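Local coordinates for uncharacterized protein (Legionella longbeachae NSW150, PDB 4JZA) that probably acts as a phosphoinositide phosphatase that removes the 3-phosphate of phosphatidylinositol 3-phosphate, with a likely role in pathogen-host lipid metabolism, at residues A[13-17]-A[18-22]; A[625-628]-A[629-632]. All coordinates share one frame; numbering follows the deposited sequence.

Interaction 1 (A[13-17]-A[18-22]); sequences IELSS and ELLSA
Leu15 meets Leu19 and Leu20 where the loop 13-17 turns into a helix. The Leu15 CD2 methyl lies against CD1 of Leu19, at 3.3 Å. Leu15 CB lies 3.7 Å from CD2 of Leu20. Leu15 CD1 approaches that same Leu20 methyl, so the two branches of Leu15 divide between two partners. CG of Leu15 is anti to its own carbonyl carbon (chi1 -62°), which turns CG and both methyls toward the first helical turn. The side chain of Leu15 crosses those of Leu19 and Leu20 at about a right angle, so the leucines touch through methyls and CB and do not run alongside one another. Leu19 also rests on Tyr159 of strand 159-166. The packing is closest round the buried Leu19; Leu15 and Leu20 stay partly exposed.

Ser16 is the N-cap. Ser16 O accepts from Leu20 N at 3.2 Å. Ser16 O also accepts from Leu19 N at 2.9 Å. The i to i+5 pair Leu15 and Leu20 brackets the cap and forms a hydrophobic staple, a common feature of helix N termini. Ser16 OG does not bond Leu19 N, so no capping box is made. It lies beside CG of Leu19 and gives a weak hydrogen bond to Glu361 O.

The other side is looser and faces solvent. Ser17 and Glu18 are both exposed. The Glu18 chain bends at chi2 (80°), which folds the carboxylate back over the start of the helix. There Glu18 OE2 receives a weak hydrogen bond from Ser17 OG at 3.1 Å. Glu18 OE1 comes only to van der Waals range of Ser16 CB, at 3.6 Å.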
ATOM      1  N   ILE A  13       9.162  -9.147 -34.024  1.00 95.81           N
ATOM      2  CA  ILE A  13       8.367 -10.002 -34.873  1.00 95.13           C
ATOM      3  C   ILE A  13       7.392  -9.081 -35.539  1.00 96.67           C
ATOM      4  O   ILE A  13       6.901  -8.115 -34.944  1.00 91.84           O
ATOM      5  CB  ILE A  13       7.691 -11.228 -34.192  1.00 96.29           C
ATOM      6  CG1 ILE A  13       6.453 -10.839 -33.397  1.00 98.93           C
ATOM      7  CG2 ILE A  13       8.683 -12.018 -33.329  1.00 96.03           C
ATOM      8  CD1 ILE A  13       5.476 -11.989 -33.303  1.00 98.83           C
ATOM      9  N   GLU A  14       7.169  -9.371 -36.808  1.00103.19           N
ATOM     10  CA  GLU A  14       6.262  -8.606 -37.633  1.00101.62           C
ATOM     11  C   GLU A  14       4.956  -9.363 -37.595  1.00 89.88           C
ATOM     12  O   GLU A  14       4.917 -10.582 -37.432  1.00 77.02           O
ATOM     13  CB  GLU A  14       6.762  -8.494 -39.075  1.00111.91           C
ATOM     14  CG  GLU A  14       8.194  -8.959 -39.298  1.00116.99           C
ATOM     15  CD  GLU A  14       8.564  -9.049 -40.762  1.00125.45           C
ATOM     16  OE1 GLU A  14       7.776  -9.617 -41.550  1.00127.32           O
ATOM     17  OE2 GLU A  14       9.655  -8.560 -41.120  1.00128.56           O
ATOM     18  N   LEU A  15       3.874  -8.636 -37.732  1.00 84.68           N
ATOM     19  CA  LEU A  15       2.595  -9.253 -37.575  1.00 87.71           C
ATOM     20  C   LEU A  15       1.784  -9.001 -38.831  1.00 90.77           C
ATOM     21  O   LEU A  15       1.571  -7.846 -39.235  1.00 87.37           O
ATOM     22  CB  LEU A  15       1.900  -8.689 -36.340  1.00 87.12           C
ATOM     23  CG  LEU A  15       2.665  -8.966 -35.053  1.00 88.89           C
ATOM     24  CD1 LEU A  15       2.304  -7.960 -33.972  1.00 88.53           C
ATOM     25  CD2 LEU A  15       2.448 -10.391 -34.581  1.00 88.42           C
ATOM     26  N   SER A  16       1.351 -10.097 -39.452  1.00 88.55           N
ATOM     27  CA  SER A  16       0.437 -10.019 -40.569  1.00 86.82           C
ATOM     28  C   SER A  16      -0.787  -9.264 -40.090  1.00 85.24           C
ATOM     29  O   SER A  16      -1.199  -9.383 -38.938  1.00 84.76           O
ATOM     30  CB  SER A  16       0.071 -11.411 -41.091  1.00 86.07           C
ATOM     31  OG  SER A  16      -0.634 -12.163 -40.127  1.00 84.24           O
ATOM     32  N   SER A  17      -1.337  -8.439 -40.963  1.00 82.21           N
ATOM     33  CA  SER A  17      -2.513  -7.685 -40.602  1.00 82.89           C
ATOM     34  C   SER A  17      -3.699  -8.622 -40.288  1.00 79.27           C
ATOM     35  O   SER A  17      -4.679  -8.220 -39.673  1.00 67.52           O
ATOM     36  CB  SER A  17      -2.866  -6.705 -41.722  1.00 84.18           C
ATOM     37  OG  SER A  17      -3.271  -7.430 -42.856  1.00 80.63           O
ATOM     38  N   GLU A  18      -3.625  -9.871 -40.720  1.00 82.70           N
ATOM     39  CA  GLU A  18      -4.690 -10.797 -40.381  1.00 83.28           C
ATOM     40  C   GLU A  18      -4.671 -10.992 -38.860  1.00 81.11           C
ATOM     41  O   GLU A  18      -5.742 -11.076 -38.250  1.00 81.08           O
ATOM     42  CB  GLU A  18      -4.579 -12.119 -41.151  1.00 87.35           C
ATOM     43  CG  GLU A  18      -4.751 -11.994 -42.669  1.00 92.96           C
ATOM     44  CD  GLU A  18      -3.486 -11.504 -43.395  1.00101.46           C
ATOM     45  OE1 GLU A  18      -2.484 -12.250 -43.489  1.00 99.43           O
ATOM     46  OE2 GLU A  18      -3.485 -10.359 -43.890  1.00103.47           O
ATOM     47  N   LEU A  19      -3.484 -11.012 -38.236  1.00 74.31           N
ATOM     48  CA  LEU A  19      -3.438 -11.107 -36.766  1.00 73.05           C
ATOM     49  C   LEU A  19      -3.769  -9.765 -36.120  1.00 64.70           C
ATOM     50  O   LEU A  19      -4.641  -9.704 -35.267  1.00 58.21           O
ATOM     51  CB  LEU A  19      -2.106 -11.629 -36.178  1.00 80.41           C
ATOM     52  CG  LEU A  19      -1.072 -12.468 -36.934  1.00 87.32           C
ATOM     53  CD1 LEU A  19       0.319 -12.190 -36.385  1.00 97.87           C
ATOM     54  CD2 LEU A  19      -1.340 -13.952 -36.842  1.00 92.87           C
ATOM     55  N   LEU A  20      -3.101  -8.686 -36.524  1.00 61.51           N
ATOM     56  CA  LEU A  20      -3.434  -7.357 -35.967  1.00 61.84           C
ATOM     57  C   LEU A  20      -4.935  -7.142 -35.914  1.00 60.58           C
ATOM     58  O   LEU A  20      -5.462  -6.480 -35.023  1.00 69.46           O
ATOM     59  CB  LEU A  20      -2.796  -6.234 -36.782  1.00 64.58           C
ATOM     60  CG  LEU A  20      -1.269  -6.213 -36.829  1.00 69.68           C
ATOM     61  CD1 LEU A  20      -0.765  -5.071 -37.712  1.00 71.80           C
ATOM     62  CD2 LEU A  20      -0.671  -6.119 -35.426  1.00 70.99           C
ATOM     63  N   SER A  21      -5.607  -7.698 -36.907  1.00 65.24           N
ATOM     64  CA  SER A  21      -7.036  -7.554 -37.114  1.00 65.65           C
ATOM     65  C   SER A  21      -7.843  -8.457 -36.183  1.00 66.97           C
ATOM     66  O   SER A  21      -8.917  -8.079 -35.742  1.00 66.84           O
ATOM     67  CB  SER A  21      -7.357  -7.905 -38.577  1.00 67.23           C
ATOM     68  OG  SER A  21      -8.462  -7.187 -39.039  1.00 64.68           O
ATOM     69  N   ALA A  22      -7.346  -9.665 -35.908  1.00 66.96           N
ATOM     70  CA  ALA A  22      -8.002 -10.555 -34.940  1.00 63.50           C
ATOM     71  C   ALA A  22      -7.862  -9.996 -33.524  1.00 63.12           C
ATOM     72  O   ALA A  22      -8.735 -10.207 -32.661  1.00 62.54           O
ATOM     73  CB  ALA A  22      -7.384 -11.923 -34.999  1.00 65.28           C
TER

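Interaction 2 (A[625-628]-A[629-632]); sequences YLPE and DIAA
The carbonyl oxygen of Pro627 is gripped by two amides of the next turn. Ala631 N donates to Pro627 O at 3.2 Å. Ile630 N also reaches Pro627 O, at 3.3 Å, but that bond is weak. One residue on, Glu628 O takes a hydrogen bond from Ala632 N at 2.9 Å.

Apolar side chains pack along the turn. Pro627 and Ile630 lie side by side and point the same way, with CG of the Pro627 ring 3.9 Å from CD1 of Ile630. CG1 of Ile630 is anti to its carbonyl carbon (chi1 -64°) and leads CD1 to the ring. The other branch of Ile630, CG2, meets CD2 of Leu626 at 4.1 Å, and here the two side chains cross at about a right angle. Ile630 also packs on Arg589 and Val596 of helix 587-602.

Both acidic side chains have an arginine partner beyond the turn. OD1 of Asp629 passes 3.7 Å from CB of Pro627, while OD2 forms a salt bridge with Arg589. That pairing probably fixes the carboxylate. OE2 of Glu628 forms a salt bridge with Arg635, further along the same helix.

Leu626 CB faces Ala631 CB at 4.4 Å. The two residues flank the N-cap Pro627 five positions apart, a loose hydrophobic staple at the N terminus of helix 628-637.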
ATOM      1  N   TYR A 625       9.176 -21.185  -4.460  1.00 46.35           N
ATOM      2  CA  TYR A 625       7.894 -21.740  -4.966  1.00 42.88           C
ATOM      3  C   TYR A 625       8.057 -22.619  -6.222  1.00 45.24           C
ATOM      4  O   TYR A 625       7.155 -23.453  -6.559  1.00 42.83           O
ATOM      5  CB  TYR A 625       6.898 -20.597  -5.261  1.00 39.45           C
ATOM      6  CG  TYR A 625       6.492 -19.860  -4.031  1.00 40.04           C
ATOM      7  CD1 TYR A 625       5.840 -20.523  -3.003  1.00 41.31           C
ATOM      8  CD2 TYR A 625       6.784 -18.496  -3.846  1.00 42.92           C
ATOM      9  CE1 TYR A 625       5.491 -19.878  -1.832  1.00 39.84           C
ATOM     10  CE2 TYR A 625       6.406 -17.819  -2.678  1.00 41.38           C
ATOM     11  CZ  TYR A 625       5.761 -18.533  -1.656  1.00 41.27           C
ATOM     12  OH  TYR A 625       5.352 -17.962  -0.452  1.00 38.47           O
ATOM     13  N   LEU A 626       9.169 -22.408  -6.940  1.00 44.85           N
ATOM     14  CA  LEU A 626       9.419 -23.128  -8.179  1.00 44.23           C
ATOM     15  C   LEU A 626      10.219 -24.326  -7.829  1.00 42.42           C
ATOM     16  O   LEU A 626      11.038 -24.279  -6.947  1.00 48.02           O
ATOM     17  CB  LEU A 626      10.207 -22.283  -9.179  1.00 46.88           C
ATOM     18  CG  LEU A 626       9.516 -21.094  -9.868  1.00 47.32           C
ATOM     19  CD1 LEU A 626      10.505 -20.272 -10.686  1.00 45.72           C
ATOM     20  CD2 LEU A 626       8.399 -21.586 -10.770  1.00 45.44           C
ATOM     21  N   PRO A 627       9.998 -25.411  -8.522  1.00 45.39           N
ATOM     22  CA  PRO A 627      10.835 -26.606  -8.498  1.00 46.28           C
ATOM     23  C   PRO A 627      12.252 -26.345  -9.015  1.00 46.74           C
ATOM     24  O   PRO A 627      12.446 -25.490  -9.867  1.00 47.30           O
ATOM     25  CB  PRO A 627      10.105 -27.530  -9.470  1.00 49.62           C
ATOM     26  CG  PRO A 627       8.658 -27.124  -9.385  1.00 49.36           C
ATOM     27  CD  PRO A 627       8.691 -25.646  -9.167  1.00 49.49           C
ATOM     28  N   GLU A 628      13.231 -27.101  -8.545  1.00 48.73           N
ATOM     29  CA  GLU A 628      14.614 -26.813  -8.893  1.00 50.61           C
ATOM     30  C   GLU A 628      14.889 -26.776 -10.400  1.00 49.76           C
ATOM     31  O   GLU A 628      15.604 -25.896 -10.867  1.00 49.14           O
ATOM     32  CB  GLU A 628      15.605 -27.737  -8.149  1.00 55.07           C
ATOM     33  CG  GLU A 628      16.260 -27.066  -6.945  1.00 66.54           C
ATOM     34  CD  GLU A 628      16.951 -25.757  -7.357  1.00 77.50           C
ATOM     35  OE1 GLU A 628      17.906 -25.860  -8.189  1.00 74.44           O
ATOM     36  OE2 GLU A 628      16.513 -24.638  -6.898  1.00 72.43           O
ATOM     37  N   ASP A 629      14.339 -27.706 -11.172  1.00 50.84           N
ATOM     38  CA  ASP A 629      14.699 -27.776 -12.595  1.00 51.32           C
ATOM     39  C   ASP A 629      14.152 -26.624 -13.432  1.00 49.87           C
ATOM     40  O   ASP A 629      14.804 -26.192 -14.387  1.00 52.24           O
ATOM     41  CB  ASP A 629      14.377 -29.128 -13.242  1.00 57.70           C
ATOM     42  CG  ASP A 629      12.944 -29.628 -12.976  1.00 64.23           C
ATOM     43  OD1 ASP A 629      12.247 -28.933 -12.208  1.00 64.41           O
ATOM     44  OD2 ASP A 629      12.539 -30.722 -13.521  1.00 63.92           O
ATOM     45  N   ILE A 630      13.001 -26.087 -13.044  1.00 45.50           N
ATOM     46  CA  ILE A 630      12.439 -24.893 -13.701  1.00 43.82           C
ATOM     47  C   ILE A 630      13.225 -23.625 -13.362  1.00 43.13           C
ATOM     48  O   ILE A 630      13.580 -22.818 -14.216  1.00 41.92           O
ATOM     49  CB  ILE A 630      10.980 -24.681 -13.286  1.00 42.28           C
ATOM     50  CG1 ILE A 630      10.123 -25.860 -13.781  1.00 43.74           C
ATOM     51  CG2 ILE A 630      10.440 -23.385 -13.866  1.00 40.87           C
ATOM     52  CD1 ILE A 630       8.746 -25.960 -13.158  1.00 42.57           C
ATOM     53  N   ALA A 631      13.506 -23.471 -12.090  1.00 43.78           N
ATOM     54  CA  ALA A 631      14.292 -22.353 -11.648  1.00 45.83           C
ATOM     55  C   ALA A 631      15.641 -22.387 -12.354  1.00 43.34           C
ATOM     56  O   ALA A 631      16.089 -21.383 -12.896  1.00 44.03           O
ATOM     57  CB  ALA A 631      14.455 -22.375 -10.121  1.00 45.41           C
ATOM     58  N   ALA A 632      16.267 -23.549 -12.373  1.00 42.21           N
ATOM     59  CA  ALA A 632      17.584 -23.697 -13.018  1.00 42.89           C
ATOM     60  C   ALA A 632      17.573 -23.420 -14.518  1.00 38.88           C
ATOM     61  O   ALA A 632      18.469 -22.813 -15.050  1.00 36.07           O
ATOM     62  CB  ALA A 632      18.145 -25.090 -12.756  1.00 43.52           C
TER

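From the N terminus, strand 5-10 runs into the loop that interaction 1 joins to helix 17-26. That helix leads to strand 31-35, which lies parallel to 5-10 at one edge of the mixed sheet, so interaction 1 sits in a beta-alpha-beta unit. Interaction 2 comes some 600 residues later, where the short helix 622-625 gives way to helix 628-637, beside helix 587-602. Each contact closes just one local turn. They follow in series, with no nesting or crossing. The centres of interaction 1 and interaction 2 are about 34 Å apart. The nearest atoms of interaction 1 and interaction 2 are about 22 Å apart, so they do not touch. Both mark helix starts.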